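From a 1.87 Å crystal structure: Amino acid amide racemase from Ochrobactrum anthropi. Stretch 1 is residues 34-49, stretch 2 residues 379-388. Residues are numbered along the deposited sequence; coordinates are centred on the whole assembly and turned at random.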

# COMPACT_ATOMS: atom_id res chain seq x y z
N ASN C 34 -21.96 -13.49 -4.57
CA ASN C 34 -21.60 -13.47 -3.17
C ASN C 34 -20.97 -14.81 -2.73
O ASN C 34 -20.88 -15.08 -1.53
CB ASN C 34 -22.85 -13.13 -2.35
CG ASN C 34 -23.50 -11.82 -2.80
OD1 ASN C 34 -22.82 -10.86 -3.15
ND2 ASN C 34 -24.82 -11.80 -2.86
N ARG C 35 -20.51 -15.64 -3.67
CA ARG C 35 -19.89 -16.94 -3.28
C ARG C 35 -18.43 -17.04 -3.68
O ARG C 35 -18.03 -16.42 -4.67
CB ARG C 35 -20.67 -18.12 -3.87
CG ARG C 35 -22.19 -18.05 -3.67
CD ARG C 35 -22.88 -19.34 -4.12
NE ARG C 35 -22.63 -20.38 -3.14
CZ ARG C 35 -23.37 -20.57 -2.04
NH1 ARG C 35 -23.04 -21.55 -1.20
NH2 ARG C 35 -24.44 -19.82 -1.78
N LEU C 36 -17.65 -17.81 -2.92
CA LEU C 36 -16.24 -18.02 -3.20
C LEU C 36 -16.04 -19.48 -3.57
O LEU C 36 -16.70 -20.37 -3.02
CB LEU C 36 -15.36 -17.68 -1.99
CG LEU C 36 -15.32 -16.17 -1.69
CD1 LEU C 36 -14.69 -15.93 -0.33
CD2 LEU C 36 -14.58 -15.39 -2.78
N ILE C 37 -15.13 -19.74 -4.52
CA ILE C 37 -14.93 -21.12 -4.99
C ILE C 37 -13.65 -21.71 -4.41
O ILE C 37 -12.55 -21.23 -4.66
CB ILE C 37 -14.85 -21.21 -6.53
CG1 ILE C 37 -15.92 -20.35 -7.18
CG2 ILE C 37 -14.88 -22.67 -6.98
CD1 ILE C 37 -17.34 -20.67 -6.80
N GLU C 38 -13.82 -22.73 -3.61
CA GLU C 38 -12.68 -23.45 -3.04
C GLU C 38 -12.05 -24.29 -4.11
O GLU C 38 -12.73 -24.73 -5.03
CB GLU C 38 -13.15 -24.32 -1.87
CG GLU C 38 -12.05 -25.12 -1.19
CD GLU C 38 -12.38 -25.54 0.25
OE1 GLU C 38 -13.57 -25.82 0.55
OE2 GLU C 38 -11.42 -25.57 1.08
N GLU C 39 -10.75 -24.51 -4.01
CA GLU C 39 -10.10 -25.52 -4.81
C GLU C 39 -10.88 -26.85 -4.70
O GLU C 39 -11.36 -27.21 -3.62
CB GLU C 39 -8.65 -25.70 -4.37
CG GLU C 39 -7.83 -26.64 -5.28
CD GLU C 39 -6.41 -26.81 -4.80
OE1 GLU C 39 -6.21 -27.12 -3.59
OE2 GLU C 39 -5.49 -26.61 -5.62
N GLY C 40 -11.03 -27.56 -5.81
CA GLY C 40 -11.92 -28.71 -5.87
C GLY C 40 -13.33 -28.30 -6.32
O GLY C 40 -14.09 -29.13 -6.76
N GLY C 41 -13.70 -27.02 -6.23
CA GLY C 41 -14.93 -26.57 -6.82
C GLY C 41 -16.08 -26.23 -5.88
O GLY C 41 -17.08 -25.66 -6.32
N ARG C 42 -15.96 -26.51 -4.60
CA ARG C 42 -17.10 -26.27 -3.69
C ARG C 42 -17.35 -24.75 -3.59
O ARG C 42 -16.41 -23.97 -3.50
CB ARG C 42 -16.82 -26.86 -2.32
CG ARG C 42 -18.04 -27.03 -1.40
CD ARG C 42 -17.70 -27.88 -0.17
NE ARG C 42 -16.59 -27.32 0.62
CZ ARG C 42 -16.72 -26.63 1.77
NH1 ARG C 42 -17.90 -26.40 2.31
NH2 ARG C 42 -15.63 -26.17 2.38
N SER C 43 -18.61 -24.36 -3.60
CA SER C 43 -19.02 -22.96 -3.63
C SER C 43 -19.44 -22.48 -2.25
O SER C 43 -20.46 -22.90 -1.74
CB SER C 43 -20.18 -22.80 -4.60
OG SER C 43 -20.89 -21.60 -4.37
N ILE C 44 -18.68 -21.55 -1.66
CA ILE C 44 -18.88 -21.13 -0.26
C ILE C 44 -19.55 -19.76 -0.19
O ILE C 44 -19.14 -18.85 -0.87
CB ILE C 44 -17.53 -21.02 0.45
CG1 ILE C 44 -16.73 -22.32 0.26
CG2 ILE C 44 -17.69 -20.67 1.93
CD1 ILE C 44 -17.42 -23.56 0.77
N LEU C 45 -20.57 -19.61 0.66
CA LEU C 45 -21.23 -18.32 0.83
C LEU C 45 -20.30 -17.37 1.61
O LEU C 45 -19.85 -17.69 2.69
CB LEU C 45 -22.57 -18.49 1.55
CG LEU C 45 -23.32 -17.17 1.84
CD1 LEU C 45 -23.58 -16.35 0.58
CD2 LEU C 45 -24.63 -17.41 2.57
N ASP C 46 -20.02 -16.19 1.05
CA ASP C 46 -19.06 -15.31 1.68
C ASP C 46 -19.74 -14.30 2.57
O ASP C 46 -20.23 -13.28 2.12
CB ASP C 46 -18.14 -14.59 0.68
CG ASP C 46 -17.01 -13.80 1.41
OD1 ASP C 46 -16.57 -14.28 2.49
OD2 ASP C 46 -16.58 -12.72 0.91
N LEU C 47 -19.69 -14.57 3.87
CA LEU C 47 -20.15 -13.61 4.87
C LEU C 47 -19.03 -12.72 5.41
O LEU C 47 -19.27 -11.78 6.17
CB LEU C 47 -20.80 -14.37 6.00
CG LEU C 47 -21.90 -15.34 5.57
CD1 LEU C 47 -22.35 -16.20 6.74
CD2 LEU C 47 -23.07 -14.55 4.98
N SER C 48 -17.80 -13.01 4.99
CA SER C 48 -16.65 -12.19 5.34
C SER C 48 -16.40 -10.95 4.48
O SER C 48 -15.75 -10.03 4.95
CB SER C 48 -15.38 -13.05 5.34
OG SER C 48 -14.86 -13.24 4.05
N GLY C 49 -16.91 -10.94 3.23
CA GLY C 49 -16.56 -9.92 2.25
C GLY C 49 -15.04 -9.70 2.10
O GLY C 49 -14.60 -8.57 1.80
N GLY C 379 -18.56 -23.68 10.39
CA GLY C 379 -19.19 -22.83 9.36
C GLY C 379 -18.65 -23.10 7.95
O GLY C 379 -19.39 -23.28 6.98
N TYR C 380 -17.35 -23.07 7.86
CA TYR C 380 -16.64 -23.38 6.65
C TYR C 380 -17.05 -24.76 6.09
O TYR C 380 -17.34 -24.88 4.90
CB TYR C 380 -15.13 -23.29 6.93
CG TYR C 380 -14.31 -24.15 6.05
CD1 TYR C 380 -13.99 -23.74 4.75
CD2 TYR C 380 -13.85 -25.42 6.49
CE1 TYR C 380 -13.24 -24.54 3.92
CE2 TYR C 380 -13.10 -26.24 5.67
CZ TYR C 380 -12.80 -25.79 4.39
OH TYR C 380 -12.04 -26.55 3.55
N GLN C 381 -17.11 -25.79 6.92
CA GLN C 381 -17.50 -27.13 6.41
C GLN C 381 -18.96 -27.14 5.96
O GLN C 381 -19.31 -27.83 5.05
CB GLN C 381 -17.34 -28.19 7.48
CG GLN C 381 -15.95 -28.38 7.96
CD GLN C 381 -15.91 -29.54 8.94
OE1 GLN C 381 -16.58 -29.53 9.97
NE2 GLN C 381 -15.11 -30.55 8.63
N LEU C 382 -19.80 -26.34 6.60
CA LEU C 382 -21.18 -26.23 6.22
C LEU C 382 -21.44 -25.28 5.05
O LEU C 382 -22.59 -25.16 4.62
CB LEU C 382 -22.05 -25.80 7.43
CG LEU C 382 -22.01 -26.78 8.60
CD1 LEU C 382 -22.70 -26.15 9.82
CD2 LEU C 382 -22.65 -28.13 8.22
N GLY C 383 -20.39 -24.61 4.55
CA GLY C 383 -20.52 -23.77 3.34
C GLY C 383 -20.64 -22.26 3.56
O GLY C 383 -21.17 -21.54 2.70
N ALA C 384 -20.12 -21.76 4.68
CA ALA C 384 -20.05 -20.30 4.90
C ALA C 384 -18.69 -19.88 5.44
O ALA C 384 -18.10 -20.56 6.32
CB ALA C 384 -21.13 -19.84 5.84
N ALA C 385 -18.19 -18.75 4.91
CA ALA C 385 -16.92 -18.18 5.31
C ALA C 385 -17.13 -16.95 6.21
O ALA C 385 -17.71 -15.93 5.77
CB ALA C 385 -16.08 -17.80 4.10
N PHE C 386 -16.64 -17.03 7.45
CA PHE C 386 -16.68 -15.84 8.32
C PHE C 386 -15.50 -15.84 9.26
O PHE C 386 -14.64 -16.73 9.17
CB PHE C 386 -18.05 -15.66 9.02
CG PHE C 386 -18.56 -16.89 9.73
CD1 PHE C 386 -19.14 -17.95 9.01
CD2 PHE C 386 -18.52 -16.99 11.12
CE1 PHE C 386 -19.62 -19.08 9.65
CE2 PHE C 386 -19.00 -18.12 11.77
CZ PHE C 386 -19.53 -19.17 11.03
N THR C 387 -15.44 -14.83 10.14
CA THR C 387 -14.25 -14.62 10.99
C THR C 387 -14.67 -14.26 12.38
O THR C 387 -15.86 -14.17 12.66
CB THR C 387 -13.36 -13.51 10.43
OG1 THR C 387 -14.09 -12.27 10.45
CG2 THR C 387 -12.96 -13.82 9.01
N TYR C 388 -13.71 -14.05 13.28
CA TYR C 388 -14.01 -13.37 14.53
C TYR C 388 -13.08 -12.19 14.83
O TYR C 388 -11.94 -12.11 14.36
CB TYR C 388 -14.00 -14.32 15.71
CG TYR C 388 -12.71 -15.08 15.89
CD1 TYR C 388 -11.63 -14.53 16.57
CD2 TYR C 388 -12.59 -16.36 15.38
CE1 TYR C 388 -10.46 -15.26 16.76
CE2 TYR C 388 -11.44 -17.08 15.56
CZ TYR C 388 -10.39 -16.54 16.24
OH TYR C 388 -9.27 -17.34 16.37

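The strongest polar contacts join E38, R42 and Y380. The Y380 hydroxyl donates to E38, OH to OE2 at 2.7 Å, while the other carboxylate oxygen, OE1, forms a salt bridge with R42 NH2 at 2.8 Å. Thus held, the R42 guanidinium lies over one face of the Y380 ring in a cation-pi contact, CZ 5.0 Å from the ring centroid, and its NH1 donates to Y380 O at 3.1 Å. Y380 O, in the last turn of the helix, also accepts G383 N at 3.1 Å. G383 is the first residue to leave helical phi/psi, in a Schellman motif with positive phi, where a CB would be jammed against the preceding carbonyl oxygen; glycine suits the position.

Beyond G383 the chain runs parallel to strand 43-46. L45 N donates to G383 O at 2.9 Å, and A385 N to L45 O at 3.0 Å, the latter nearly straight. A weak bond from L47 N to A385 O, 3.1 Å, extends the ladder.

Apolar groups pack around this backbone core. I44 CG2 meets A385 CB at 3.9 Å, and L47 CD1 reaches A384 CB at the same distance. Both alanines are buried, their small methyls fitting beside the larger aliphatic chains. Farther along, L47 CB approaches F386 CB at 4.3 Å. In all, 553 Å² is buried between the stretches.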